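Local coordinates for single-strand DNA-binding protein (Agrobacterium tumefaciens, PDB 3BTP) that binds single-stranded DNA regardless of sequence and mediates nuclear uptake of the transferred T-DNA strand during crown gall transformation, at residues A[401-409]-A[493-501]. Numbering follows the deposited sequence.
Sequences RDGNRYMSP and GTYTNVVEY
The guanidinium group of R405 has T494 OG1 over one face, 4.0 Å above its plane and displaced toward the rim. T496 lies at its edge. There R405 NE donates to T496 OG1 at 2.6 Å, nearly in the guanidinium plane. R405 NH2 adds a weak bond to the same oxygen. The R405 chain runs out with CG anti to the backbone N (chi1 180°), then bends at chi3, which turns NE to T496 OG1. D484 OD2 is hydrogen-bonded to both T494 OG1 and T496 OG1 and makes a long, weak ion pair with R405 NE.

Strands 405-407 and 494-497 are antiparallel neighbours in a closed eight-stranded barrel. R405 and T496 form a non-hydrogen-bonded pair. Y406 and Y495 form the hydrogen-bonded pair: Y406 N donates to Y495 O at 2.8 Å, and Y495 N to Y406 O at 3.2 Å. Their side chains leave on the face opposite R405 and T496, Y406 CB 4.4 Å from Y495 CB, and the rings lead away. Y406 OH bonds to P347 O and Y495 OH to A451 O.

N497 N continues the pairing with a bond of 2.8 Å to N404 O. The N497 side chain is the N-cap of helix 498-503. Its OD1 accepts from V499 N at 3.2 Å, with the donor well above the amide plane. E500, in the first turn of this helix, sets CG 3.7 Å from N404 CG. The carboxylate and the N404 amide are almost parallel, and E500 OE2 forms a salt bridge with R503. D402 OD1 accepts from N404 N, closing an Asx turn ahead of strand 405-407.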
loop_
_atom_site.group_PDB
_atom_site.type_symbol
_atom_site.label_atom_id
_atom_site.label_comp_id
_atom_site.label_asym_id
_atom_site.label_seq_id
_atom_site.Cartn_x
_atom_site.Cartn_y
_atom_site.Cartn_z
ATOM N N ARG A 401 -6.110 -13.643 -21.737
ATOM C CA ARG A 401 -4.882 -13.247 -22.444
ATOM C C ARG A 401 -4.953 -11.833 -22.999
ATOM O O ARG A 401 -3.954 -11.111 -22.982
ATOM C CB ARG A 401 -4.645 -14.208 -23.589
ATOM C CG ARG A 401 -3.292 -14.078 -24.323
ATOM C CD ARG A 401 -3.397 -14.860 -25.643
ATOM N NE ARG A 401 -3.332 -16.289 -25.365
ATOM C CZ ARG A 401 -2.252 -17.051 -25.498
ATOM N NH1 ARG A 401 -1.105 -16.555 -25.912
ATOM N NH2 ARG A 401 -2.310 -18.326 -25.162
ATOM N N ASP A 402 -6.122 -11.456 -23.513
ATOM C CA ASP A 402 -6.327 -10.097 -24.014
ATOM C C ASP A 402 -6.381 -8.947 -22.991
ATOM O O ASP A 402 -6.408 -7.805 -23.413
ATOM C CB ASP A 402 -7.518 -10.028 -24.957
ATOM C CG ASP A 402 -8.889 -10.060 -24.260
ATOM O OD1 ASP A 402 -9.119 -9.979 -22.974
ATOM O OD2 ASP A 402 -9.822 -10.131 -25.115
ATOM N N GLY A 403 -6.406 -9.247 -21.678
ATOM C CA GLY A 403 -6.317 -8.228 -20.625
ATOM C C GLY A 403 -7.619 -7.591 -20.257
ATOM O O GLY A 403 -7.654 -6.633 -19.484
ATOM N N ASN A 404 -8.711 -8.073 -20.841
ATOM C CA ASN A 404 -9.988 -7.310 -20.758
ATOM C C ASN A 404 -11.111 -7.972 -19.998
ATOM O O ASN A 404 -12.120 -7.357 -19.738
ATOM C CB ASN A 404 -10.528 -6.988 -22.154
ATOM C CG ASN A 404 -9.674 -5.997 -22.877
ATOM O OD1 ASN A 404 -9.443 -6.178 -24.062
ATOM N ND2 ASN A 404 -9.145 -4.984 -22.163
ATOM N N ARG A 405 -10.926 -9.232 -19.697
ATOM C CA ARG A 405 -11.959 -10.014 -19.132
ATOM C C ARG A 405 -11.463 -10.875 -17.965
ATOM O O ARG A 405 -10.473 -11.535 -18.102
ATOM C CB ARG A 405 -12.463 -10.969 -20.232
ATOM C CG ARG A 405 -13.602 -11.883 -19.708
ATOM C CD ARG A 405 -14.288 -12.589 -20.923
ATOM N NE ARG A 405 -15.180 -11.675 -21.654
ATOM C CZ ARG A 405 -15.886 -12.058 -22.731
ATOM N NH1 ARG A 405 -15.780 -13.291 -23.156
ATOM N NH2 ARG A 405 -16.694 -11.236 -23.358
ATOM N N TYR A 406 -12.249 -10.950 -16.910
ATOM C CA TYR A 406 -12.133 -11.985 -15.852
ATOM C C TYR A 406 -13.094 -13.144 -15.974
ATOM O O TYR A 406 -14.270 -12.991 -16.336
ATOM C CB TYR A 406 -12.298 -11.397 -14.434
ATOM C CG TYR A 406 -11.111 -10.555 -13.975
ATOM C CD1 TYR A 406 -11.217 -9.165 -13.933
ATOM C CD2 TYR A 406 -9.920 -11.170 -13.483
ATOM C CE1 TYR A 406 -10.146 -8.349 -13.436
ATOM C CE2 TYR A 406 -8.806 -10.394 -12.984
ATOM C CZ TYR A 406 -8.952 -8.967 -13.006
ATOM O OH TYR A 406 -7.947 -8.144 -12.583
ATOM N N MET A 407 -12.572 -14.315 -15.636
ATOM C CA MET A 407 -13.347 -15.547 -15.664
ATOM C C MET A 407 -12.840 -16.475 -14.564
ATOM O O MET A 407 -11.761 -16.279 -14.013
ATOM C CB MET A 407 -13.260 -16.220 -17.070
ATOM C CG MET A 407 -11.907 -16.742 -17.493
ATOM S SD MET A 407 -11.645 -17.152 -19.228
ATOM C CE MET A 407 -11.334 -15.508 -19.895
ATOM N N SER A 408 -13.622 -17.481 -14.228
ATOM C CA SER A 408 -13.104 -18.578 -13.394
ATOM C C SER A 408 -11.848 -19.243 -13.959
ATOM O O SER A 408 -11.573 -19.253 -15.156
ATOM C CB SER A 408 -14.200 -19.654 -13.118
ATOM O OG SER A 408 -14.352 -20.430 -14.295
ATOM N N PRO A 409 -11.056 -19.825 -13.067
ATOM C CA PRO A 409 -9.889 -20.603 -13.499
ATOM C C PRO A 409 -10.195 -21.825 -14.393
ATOM O O PRO A 409 -9.443 -22.059 -15.364
ATOM C CB PRO A 409 -9.238 -21.038 -12.146
ATOM C CG PRO A 409 -9.843 -20.078 -11.132
ATOM C CD PRO A 409 -11.179 -19.726 -11.598
ATOM N N GLY A 493 -21.168 -14.929 -15.526
ATOM C CA GLY A 493 -20.125 -15.029 -14.523
ATOM C C GLY A 493 -18.886 -14.233 -14.899
ATOM O O GLY A 493 -18.070 -13.943 -14.020
ATOM N N THR A 494 -18.722 -13.869 -16.189
ATOM C CA THR A 494 -17.524 -13.109 -16.509
ATOM C C THR A 494 -17.733 -11.614 -16.266
ATOM O O THR A 494 -18.859 -11.145 -16.123
ATOM C CB THR A 494 -16.979 -13.450 -17.932
ATOM O OG1 THR A 494 -17.879 -12.969 -18.922
ATOM C CG2 THR A 494 -16.770 -14.988 -18.117
ATOM N N TYR A 495 -16.625 -10.888 -16.197
ATOM C CA TYR A 495 -16.618 -9.476 -16.191
ATOM C C TYR A 495 -15.732 -9.032 -17.352
ATOM O O TYR A 495 -14.607 -9.504 -17.479
ATOM C CB TYR A 495 -15.933 -8.909 -14.924
ATOM C CG TYR A 495 -16.801 -8.966 -13.703
ATOM C CD1 TYR A 495 -17.748 -7.983 -13.467
ATOM C CD2 TYR A 495 -16.692 -10.067 -12.804
ATOM C CE1 TYR A 495 -18.575 -8.035 -12.331
ATOM C CE2 TYR A 495 -17.487 -10.137 -11.690
ATOM C CZ TYR A 495 -18.454 -9.146 -11.487
ATOM O OH TYR A 495 -19.244 -9.222 -10.372
ATOM N N THR A 496 -16.165 -7.996 -18.061
ATOM C CA THR A 496 -15.461 -7.545 -19.235
ATOM C C THR A 496 -15.354 -6.027 -19.112
ATOM O O THR A 496 -16.286 -5.400 -18.635
ATOM C CB THR A 496 -16.155 -8.000 -20.554
ATOM O OG1 THR A 496 -16.073 -9.409 -20.647
ATOM C CG2 THR A 496 -15.420 -7.480 -21.816
ATOM N N ASN A 497 -14.201 -5.474 -19.500
ATOM C CA ASN A 497 -13.877 -3.996 -19.449
ATOM C C ASN A 497 -14.937 -3.201 -20.246
ATOM O O ASN A 497 -15.355 -3.658 -21.311
ATOM C CB ASN A 497 -12.513 -3.938 -20.152
ATOM C CG ASN A 497 -11.822 -2.582 -20.203
ATOM O OD1 ASN A 497 -12.339 -1.491 -19.860
ATOM N ND2 ASN A 497 -10.578 -2.652 -20.707
ATOM N N VAL A 498 -15.363 -2.019 -19.759
ATOM C CA VAL A 498 -16.262 -1.158 -20.551
ATOM C C VAL A 498 -15.741 -0.826 -21.965
ATOM O O VAL A 498 -16.552 -0.753 -22.892
ATOM C CB VAL A 498 -16.794 0.155 -19.826
ATOM C CG1 VAL A 498 -18.061 -0.104 -19.047
ATOM C CG2 VAL A 498 -15.801 0.803 -18.980
ATOM N N VAL A 499 -14.425 -0.696 -22.148
ATOM C CA VAL A 499 -13.795 -0.357 -23.440
ATOM C C VAL A 499 -14.079 -1.373 -24.520
ATOM O O VAL A 499 -14.234 -1.030 -25.729
ATOM C CB VAL A 499 -12.231 -0.156 -23.321
ATOM C CG1 VAL A 499 -11.595 0.048 -24.680
ATOM C CG2 VAL A 499 -11.896 1.078 -22.427
ATOM N N GLU A 500 -14.163 -2.633 -24.104
ATOM C CA GLU A 500 -14.623 -3.642 -25.016
ATOM C C GLU A 500 -16.096 -3.466 -25.372
ATOM O O GLU A 500 -16.489 -3.812 -26.470
ATOM C CB GLU A 500 -14.353 -5.059 -24.476
ATOM C CG GLU A 500 -12.935 -5.473 -24.625
ATOM C CD GLU A 500 -12.594 -5.651 -26.107
ATOM O OE1 GLU A 500 -13.071 -6.677 -26.688
ATOM O OE2 GLU A 500 -11.900 -4.753 -26.682
ATOM N N TYR A 501 -16.921 -2.962 -24.444
ATOM C CA TYR A 501 -18.349 -2.762 -24.761
ATOM C C TYR A 501 -18.511 -1.699 -25.890
ATOM O O TYR A 501 -19.292 -1.882 -26.817
ATOM C CB TYR A 501 -19.179 -2.386 -23.530
ATOM C CG TYR A 501 -19.701 -3.576 -22.754
ATOM C CD1 TYR A 501 -18.857 -4.329 -21.949
ATOM C CD2 TYR A 501 -21.036 -3.963 -22.860
ATOM C CE1 TYR A 501 -19.323 -5.413 -21.242
ATOM C CE2 TYR A 501 -21.554 -5.103 -22.161
ATOM C CZ TYR A 501 -20.679 -5.803 -21.343
ATOM O OH TYR A 501 -21.161 -6.857 -20.620
#